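Local structure of Csm3 (Thermoplasma volcanium, 6AE2) at residues I87-E92 / V105-G110; I201-E205 / V220-L224; L42-G46 / S58-T62. The protein probably binds crRNA as a subunit of the type III-A CRISPR-Cas (Csm) effector complex and probably cleaves target RNA as an endonuclease. All blocks are in the same frame, centred on the assembly; numbering follows the deposited sequence.

Contact 1: residues I87-E92 / V105-G110; sequences IRSLLE and VSKMFG
Gly110 O is gripped end-on by both terminal nitrogens of Arg88. NH2 of Arg88 meets Gly110 O at 2.6 Å, almost straight along the carbonyl direction. NH1 of Arg88 reaches Gly110 O at 3.0 Å with a more bent N-H (133°). The carbonyl oxygen lies in the guanidinium plane for both bonds. Arg88 NE turns back to its own helix and donates to Glu92 OE2 at 2.9 Å, a salt bridge that meets the carboxylate from above its plane. With three N-H groups committed, the guanidinium is fixed in rotation, and Glu92 probably offsets part of its charge. Gly110, with positive phi, is where the chain leaves helix 104-109, so the arginine of helix 80-93 holds the C-terminal end of its neighbour. The two helices run antiparallel (174°), the axes of the short segments 11.2 Å apart at their closest, as a helical hairpin joined by residues 94-103 in the RAMP domain. Nearer its backbone, the aliphatic part of Arg88 slides past Phe109 in the opposite direction, CG lying 3.8 Å from Phe109 CG, with the two flat groups turned 64° apart. Ile87 and Leu91 cross the phenylalanine at about right angles: Ile87 CG2 touches Phe109 CZ, and Leu91 CD1 comes within 3.9 Å of Phe109 CE1. One turn back from Phe109, Val105 CG2 packs on Leu91 CB, while Leu125 of strand 125-132 also borders the ring.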
loop_
_atom_site.group_PDB
_atom_site.type_symbol
_atom_site.label_atom_id
_atom_site.label_comp_id
_atom_site.label_asym_id
_atom_site.label_seq_id
_atom_site.Cartn_x
_atom_site.Cartn_y
_atom_site.Cartn_z
ATOM N N ILE A 87 -4.165 1.851 -13.086
ATOM C CA ILE A 87 -5.172 2.908 -13.081
ATOM C C ILE A 87 -6.271 2.597 -14.087
ATOM O O ILE A 87 -7.462 2.790 -13.809
ATOM C CB ILE A 87 -4.521 4.277 -13.362
ATOM C CG1 ILE A 87 -3.579 4.674 -12.225
ATOM C CG2 ILE A 87 -5.582 5.350 -13.558
ATOM C CD1 ILE A 87 -2.795 5.939 -12.512
ATOM N N ARG A 88 -5.891 2.097 -15.265
ATOM C CA ARG A 88 -6.882 1.775 -16.287
ATOM C C ARG A 88 -7.826 0.680 -15.805
ATOM O O ARG A 88 -9.051 0.804 -15.923
ATOM C CB ARG A 88 -6.188 1.353 -17.581
ATOM C CG ARG A 88 -7.060 1.514 -18.814
ATOM C CD ARG A 88 -6.926 0.335 -19.764
ATOM N NE ARG A 88 -7.886 0.423 -20.861
ATOM C CZ ARG A 88 -7.603 0.902 -22.068
ATOM N NH1 ARG A 88 -6.381 1.334 -22.344
ATOM N NH2 ARG A 88 -8.544 0.948 -23.002
ATOM N N SER A 89 -7.269 -0.399 -15.247
ATOM C CA SER A 89 -8.104 -1.493 -14.760
ATOM C C SER A 89 -9.040 -1.035 -13.651
ATOM O O SER A 89 -10.171 -1.527 -13.553
ATOM C CB SER A 89 -7.228 -2.646 -14.273
ATOM O OG SER A 89 -6.601 -2.324 -13.043
ATOM N N LEU A 90 -8.596 -0.092 -12.814
ATOM C CA LEU A 90 -9.444 0.398 -11.733
ATOM C C LEU A 90 -10.622 1.202 -12.270
ATOM O O LEU A 90 -11.740 1.102 -11.748
ATOM C CB LEU A 90 -8.621 1.242 -10.762
ATOM C CG LEU A 90 -7.627 0.477 -9.885
ATOM C CD1 LEU A 90 -6.507 1.392 -9.436
ATOM C CD2 LEU A 90 -8.330 -0.134 -8.687
ATOM N N LEU A 91 -10.395 2.006 -13.312
ATOM C CA LEU A 91 -11.492 2.771 -13.894
ATOM C C LEU A 91 -12.471 1.860 -14.622
ATOM O O LEU A 91 -13.683 2.101 -14.603
ATOM C CB LEU A 91 -10.944 3.844 -14.832
ATOM C CG LEU A 91 -10.173 4.978 -14.155
ATOM C CD1 LEU A 91 -9.169 5.602 -15.118
ATOM C CD2 LEU A 91 -11.128 6.028 -13.605
ATOM N N GLU A 92 -11.966 0.806 -15.263
ATOM C CA GLU A 92 -12.848 -0.166 -15.896
ATOM C C GLU A 92 -13.625 -0.982 -14.873
ATOM O O GLU A 92 -14.688 -1.519 -15.205
ATOM C CB GLU A 92 -12.041 -1.091 -16.809
ATOM C CG GLU A 92 -11.481 -0.397 -18.038
ATOM C CD GLU A 92 -10.344 -1.165 -18.680
ATOM O OE1 GLU A 92 -9.599 -1.851 -17.949
ATOM O OE2 GLU A 92 -10.192 -1.080 -19.918
ATOM N N VAL A 105 -12.042 6.794 -20.983
ATOM C CA VAL A 105 -10.980 5.880 -20.571
ATOM C C VAL A 105 -10.254 5.333 -21.792
ATOM O O VAL A 105 -9.021 5.387 -21.882
ATOM C CB VAL A 105 -11.556 4.745 -19.703
ATOM C CG1 VAL A 105 -10.550 3.612 -19.563
ATOM C CG2 VAL A 105 -11.966 5.276 -18.339
ATOM N N SER A 106 -11.013 4.804 -22.755
ATOM C CA SER A 106 -10.410 4.314 -23.991
ATOM C C SER A 106 -9.707 5.440 -24.737
ATOM O O SER A 106 -8.573 5.279 -25.203
ATOM C CB SER A 106 -11.478 3.668 -24.876
ATOM O OG SER A 106 -11.628 2.287 -24.597
ATOM N N LYS A 107 -10.366 6.599 -24.851
ATOM C CA LYS A 107 -9.798 7.702 -25.617
ATOM C C LYS A 107 -8.480 8.187 -25.024
ATOM O O LYS A 107 -7.595 8.634 -25.763
ATOM C CB LYS A 107 -10.798 8.853 -25.697
ATOM C CG LYS A 107 -10.592 9.766 -26.894
ATOM C CD LYS A 107 -10.529 8.969 -28.187
ATOM C CE LYS A 107 -10.284 9.870 -29.385
ATOM N NZ LYS A 107 -11.421 9.835 -30.346
ATOM N N MET A 108 -8.325 8.100 -23.703
ATOM C CA MET A 108 -7.093 8.526 -23.047
ATOM C C MET A 108 -6.052 7.410 -23.028
ATOM O O MET A 108 -4.941 7.575 -23.539
ATOM C CB MET A 108 -7.395 8.997 -21.621
ATOM C CG MET A 108 -7.836 10.445 -21.518
ATOM S SD MET A 108 -7.785 11.048 -19.821
ATOM C CE MET A 108 -6.021 11.045 -19.510
ATOM N N PHE A 109 -6.404 6.266 -22.443
ATOM C CA PHE A 109 -5.458 5.174 -22.252
ATOM C C PHE A 109 -5.270 4.317 -23.499
ATOM O O PHE A 109 -4.390 3.450 -23.504
ATOM C CB PHE A 109 -5.905 4.298 -21.077
ATOM C CG PHE A 109 -5.943 5.024 -19.757
ATOM C CD1 PHE A 109 -6.977 5.898 -19.455
ATOM C CD2 PHE A 109 -4.945 4.830 -18.816
ATOM C CE1 PHE A 109 -7.011 6.565 -18.244
ATOM C CE2 PHE A 109 -4.975 5.494 -17.602
ATOM C CZ PHE A 109 -6.009 6.362 -17.317
ATOM N N GLY A 110 -6.060 4.530 -24.541
ATOM C CA GLY A 110 -5.877 3.810 -25.785
ATOM C C GLY A 110 -6.911 2.717 -25.985
ATOM O O GLY A 110 -7.384 2.082 -25.035
#

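Contact 2: residues I201-E205 / V220-L224; sequences ISLLE and VKITL
Ile201 and Ile222 cross at about a right angle, the CG2 branch of Ile201 pressing on Ile222 CB at 3.8 Å. Leu204, one turn further along the helix, also crosses Ile222 nearly at a right angle, but through branch ends, its CD2 lying 3.6 Å from Ile222 CD1. Ile222 thus offers its beta-branched base to one helix residue and its far methyl to the other. With its CG1 arm beside the backbone N (chi1 -74°), Ile201 stretches CD1 on to Leu224, whose CD1 it meets obliquely at 3.7 Å. This is the final helix-to-strand return of a ferredoxin-like RAMP fold: helix 190-205 lies against the outermost strand of this chain's sheet, 220-230, and runs nearly antiparallel to it (159°), with an axis separation of 8.3 Å between the short segments. Glu205 supplies the polar link. Its chain, extended beyond CG, crosses to the strand, and OE1 accepts from Ile222 N at 2.8 Å in a nearly straight bond (165°), nearly along the C-O axis of OE1. Strand 26-38 pairs its backbone with Lys221 and Thr223, so Ile222 N is turned away from that partner and Glu205 takes up its N-H instead. At the same end, a water lies 2.7 Å from Leu204 O and accepts from Val220 N, linking the two backbones. Met34 on strand 26-38 borders Ile222 and Leu224.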
loop_
_atom_site.group_PDB
_atom_site.type_symbol
_atom_site.label_atom_id
_atom_site.label_comp_id
_atom_site.label_asym_id
_atom_site.label_seq_id
_atom_site.Cartn_x
_atom_site.Cartn_y
_atom_site.Cartn_z
ATOM N N ILE A 201 -6.194 8.092 -10.077
ATOM C CA ILE A 201 -5.169 8.129 -9.041
ATOM C C ILE A 201 -5.799 7.939 -7.666
ATOM O O ILE A 201 -5.245 7.246 -6.805
ATOM C CB ILE A 201 -4.373 9.446 -9.132
ATOM C CG1 ILE A 201 -3.418 9.410 -10.328
ATOM C CG2 ILE A 201 -3.612 9.719 -7.836
ATOM C CD1 ILE A 201 -2.710 10.722 -10.584
ATOM N N SER A 202 -6.972 8.539 -7.444
ATOM C CA SER A 202 -7.672 8.356 -6.175
ATOM C C SER A 202 -8.027 6.892 -5.950
ATOM O O SER A 202 -7.867 6.364 -4.843
ATOM C CB SER A 202 -8.928 9.226 -6.141
ATOM O OG SER A 202 -8.637 10.525 -5.659
ATOM N N LEU A 203 -8.516 6.218 -6.997
ATOM C CA LEU A 203 -8.832 4.797 -6.894
ATOM C C LEU A 203 -7.604 3.985 -6.505
ATOM O O LEU A 203 -7.693 3.061 -5.687
ATOM C CB LEU A 203 -9.398 4.295 -8.222
ATOM C CG LEU A 203 -10.823 4.708 -8.591
ATOM C CD1 LEU A 203 -11.251 4.025 -9.879
ATOM C CD2 LEU A 203 -11.787 4.383 -7.463
ATOM N N LEU A 204 -6.444 4.324 -7.075
ATOM C CA LEU A 204 -5.236 3.541 -6.838
ATOM C C LEU A 204 -4.774 3.632 -5.389
ATOM O O LEU A 204 -4.219 2.665 -4.854
ATOM C CB LEU A 204 -4.129 4.004 -7.787
ATOM C CG LEU A 204 -2.713 3.472 -7.550
ATOM C CD1 LEU A 204 -2.679 1.957 -7.651
ATOM C CD2 LEU A 204 -1.739 4.093 -8.534
ATOM N N GLU A 205 -4.995 4.773 -4.736
ATOM C CA GLU A 205 -4.514 4.944 -3.371
ATOM C C GLU A 205 -5.330 4.147 -2.362
ATOM O O GLU A 205 -4.815 3.822 -1.287
ATOM C CB GLU A 205 -4.498 6.427 -3.006
ATOM C CG GLU A 205 -3.775 7.276 -4.040
ATOM C CD GLU A 205 -3.355 8.629 -3.508
ATOM O OE1 GLU A 205 -2.172 8.992 -3.676
ATOM O OE2 GLU A 205 -4.208 9.327 -2.922
ATOM N N VAL A 220 0.465 3.078 -2.068
ATOM C CA VAL A 220 1.243 4.116 -2.728
ATOM C C VAL A 220 0.514 5.447 -2.601
ATOM O O VAL A 220 -0.718 5.502 -2.678
ATOM C CB VAL A 220 1.486 3.735 -4.204
ATOM C CG1 VAL A 220 1.667 4.959 -5.068
ATOM C CG2 VAL A 220 2.685 2.799 -4.315
ATOM N N LYS A 221 1.271 6.517 -2.380
ATOM C CA LYS A 221 0.748 7.877 -2.436
ATOM C C LYS A 221 1.314 8.553 -3.678
ATOM O O LYS A 221 2.536 8.664 -3.826
ATOM C CB LYS A 221 1.103 8.667 -1.179
ATOM C CG LYS A 221 0.757 10.142 -1.278
ATOM C CD LYS A 221 1.589 10.978 -0.321
ATOM C CE LYS A 221 1.136 10.789 1.119
ATOM N NZ LYS A 221 1.759 11.782 2.037
ATOM N N ILE A 222 0.430 8.993 -4.570
ATOM C CA ILE A 222 0.814 9.621 -5.827
ATOM C C ILE A 222 0.557 11.117 -5.718
ATOM O O ILE A 222 -0.532 11.541 -5.312
ATOM C CB ILE A 222 0.052 9.013 -7.018
ATOM C CG1 ILE A 222 0.493 7.563 -7.237
ATOM C CG2 ILE A 222 0.262 9.852 -8.273
ATOM C CD1 ILE A 222 0.341 7.074 -8.660
ATOM N N THR A 223 1.563 11.913 -6.073
ATOM C CA THR A 223 1.486 13.369 -6.015
ATOM C C THR A 223 1.812 13.928 -7.393
ATOM O O THR A 223 2.965 13.862 -7.841
ATOM C CB THR A 223 2.441 13.937 -4.964
ATOM O OG1 THR A 223 2.232 13.263 -3.720
ATOM C CG2 THR A 223 2.202 15.435 -4.771
ATOM N N LEU A 224 0.799 14.465 -8.066
ATOM C CA LEU A 224 1.033 15.283 -9.244
ATOM C C LEU A 224 1.361 16.705 -8.817
ATOM O O LEU A 224 0.764 17.239 -7.879
ATOM C CB LEU A 224 -0.190 15.290 -10.162
ATOM C CG LEU A 224 -0.679 13.963 -10.738
ATOM C CD1 LEU A 224 -1.848 14.183 -11.692
ATOM C CD2 LEU A 224 0.461 13.241 -11.433
HETATM O O HOH W 1 -2.191 2.472 -3.071
#

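Contact 3: residues L42-G46 / S58-T62; sequences LHIGG and SPVIT
Two irregular stretches of the long connection between strands 26-38 and 62-67 meet here in a single beta bridge, their end-to-end directions nearly perpendicular (88°). Gly45 and Val60 are the bridged pair, with their CA atoms 4.5 Å apart. The stronger of two backbone bonds runs from Ile61 N to Ile44 O at 2.9 Å and is fairly straight (156°); the carbonyl also receives a CA-H...O contact from Val60 CA. A weak second bond, from Gly46 N to Pro59 O at 3.4 Å, lies where Gly46 is poorly ordered, so this end is less firmly defined. Side chains flank the bridge. On the Ile44 side, CG2 of Ile44 meets CG2 of Ile61 at 4.0 Å, the two isoleucines crossing obliquely.

His43 makes the contact with Ser58. Its ring is anti to the backbone N (chi1 179°), which carries CE1 to the serine: Ser58 O lies 3.3 Å from His43 CE1 at the ring edge, while Ser58 OG approaches the same carbon at 3.5 Å. Val60 CG1 comes within 3.5 Å of His43 ND1 as an oblique neighbour of the ring. ND1 is hydrogen-bonded to Glu168 O, which ties the histidine to strand 166-170. Gly45 N lies over one ring face, offset toward the rim. The residues between 46 and 58 are largely unmodelled, consistent with a mobile excursion closed at its base by this bridge. Beyond it, Glu168 also binds Val60 N through its carboxylate and Ser58 pairs its backbone with Phe166 and Glu168, while Ile44 packs on Ile78 and Ile61 on Tyr77, both of strand 71-78, setting the bridge between the two-stranded sheet and the main sheet.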
loop_
_atom_site.group_PDB
_atom_site.type_symbol
_atom_site.label_atom_id
_atom_site.label_comp_id
_atom_site.label_asym_id
_atom_site.label_seq_id
_atom_site.Cartn_x
_atom_site.Cartn_y
_atom_site.Cartn_z
ATOM N N LEU A 42 6.505 -2.417 -1.563
ATOM C CA LEU A 42 6.003 -2.471 -2.927
ATOM C C LEU A 42 6.769 -3.520 -3.714
ATOM O O LEU A 42 8.004 -3.516 -3.723
ATOM C CB LEU A 42 6.123 -1.101 -3.599
ATOM C CG LEU A 42 6.049 -1.053 -5.122
ATOM C CD1 LEU A 42 4.624 -1.278 -5.603
ATOM C CD2 LEU A 42 6.579 0.279 -5.622
ATOM N N HIS A 43 6.036 -4.414 -4.371
ATOM C CA HIS A 43 6.629 -5.513 -5.126
ATOM C C HIS A 43 6.110 -5.487 -6.560
ATOM O O HIS A 43 4.969 -5.886 -6.822
ATOM C CB HIS A 43 6.347 -6.856 -4.465
ATOM C CG HIS A 43 6.915 -8.015 -5.220
ATOM N ND1 HIS A 43 8.241 -8.384 -5.137
ATOM C CD2 HIS A 43 6.343 -8.868 -6.104
ATOM C CE1 HIS A 43 8.458 -9.423 -5.928
ATOM N NE2 HIS A 43 7.321 -9.734 -6.525
ATOM N N ILE A 44 6.954 -5.021 -7.476
ATOM C CA ILE A 44 6.729 -5.160 -8.909
ATOM C C ILE A 44 7.765 -6.151 -9.416
ATOM O O ILE A 44 8.963 -5.846 -9.448
ATOM C CB ILE A 44 6.818 -3.817 -9.643
ATOM C CG1 ILE A 44 5.709 -2.880 -9.164
ATOM C CG2 ILE A 44 6.721 -4.026 -11.143
ATOM C CD1 ILE A 44 6.028 -1.413 -9.325
ATOM N N GLY A 45 7.311 -7.347 -9.785
ATOM C CA GLY A 45 8.237 -8.415 -10.107
ATOM C C GLY A 45 8.978 -8.177 -11.408
ATOM O O GLY A 45 8.503 -7.490 -12.313
ATOM N N GLY A 46 10.164 -8.771 -11.499
ATOM C CA GLY A 46 10.999 -8.646 -12.678
ATOM C C GLY A 46 10.499 -9.459 -13.855
ATOM O O GLY A 46 11.263 -9.781 -14.765
ATOM N N SER A 58 11.645 -14.017 -5.071
ATOM C CA SER A 58 11.259 -13.234 -6.238
ATOM C C SER A 58 11.728 -11.792 -6.082
ATOM O O SER A 58 11.261 -11.075 -5.187
ATOM C CB SER A 58 9.744 -13.289 -6.448
ATOM O OG SER A 58 9.053 -12.853 -5.292
ATOM N N PRO A 59 12.651 -11.335 -6.922
ATOM C CA PRO A 59 13.152 -9.964 -6.802
ATOM C C PRO A 59 12.248 -8.971 -7.518
ATOM O O PRO A 59 11.411 -9.330 -8.347
ATOM C CB PRO A 59 14.526 -10.040 -7.474
ATOM C CG PRO A 59 14.339 -11.071 -8.535
ATOM C CD PRO A 59 13.344 -12.080 -7.988
ATOM N N VAL A 60 12.435 -7.703 -7.177
ATOM C CA VAL A 60 11.705 -6.631 -7.832
ATOM C C VAL A 60 12.484 -6.189 -9.062
ATOM O O VAL A 60 13.694 -6.403 -9.177
ATOM C CB VAL A 60 11.447 -5.443 -6.887
ATOM C CG1 VAL A 60 10.547 -5.864 -5.734
ATOM C CG2 VAL A 60 12.752 -4.894 -6.376
ATOM N N ILE A 61 11.778 -5.561 -10.001
ATOM C CA ILE A 61 12.401 -5.123 -11.242
ATOM C C ILE A 61 13.345 -3.962 -10.952
ATOM O O ILE A 61 13.023 -3.051 -10.178
ATOM C CB ILE A 61 11.327 -4.757 -12.280
ATOM C CG1 ILE A 61 11.937 -4.639 -13.677
ATOM C CG2 ILE A 61 10.574 -3.486 -11.887
ATOM C CD1 ILE A 61 10.901 -4.610 -14.783
ATOM N N THR A 62 14.535 -4.005 -11.546
ATOM C CA THR A 62 15.566 -3.011 -11.287
ATOM C C THR A 62 16.196 -2.550 -12.594
ATOM O O THR A 62 16.021 -3.161 -13.653
ATOM C CB THR A 62 16.658 -3.556 -10.352
ATOM O OG1 THR A 62 17.308 -4.673 -10.969
ATOM C CG2 THR A 62 16.067 -3.993 -9.021
#

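How the contacts relate
From the N terminus, contact 3 comes first, closing the excursion between 42-46 and 58-62 before strand 62-67 begins. Contact 1 follows, closing the loop between helices 80-93 and 104-109. Contact 2 comes last, bringing the end of helix 190-205 back to strand 220-230 across a connection without helix or strand. The three are in series; none nests in or crosses another. Contacts 1 and 2 touch through helix 80-93: Leu90 packs on Leu203 and Leu204, and Ile87 on Ile201, joining hairpin, helix and outermost strand. Contact 3 stands apart, its centre about 20 Å from that of contact 2 and 24 Å from that of contact 1, between the two-stranded sheet and the main sheet.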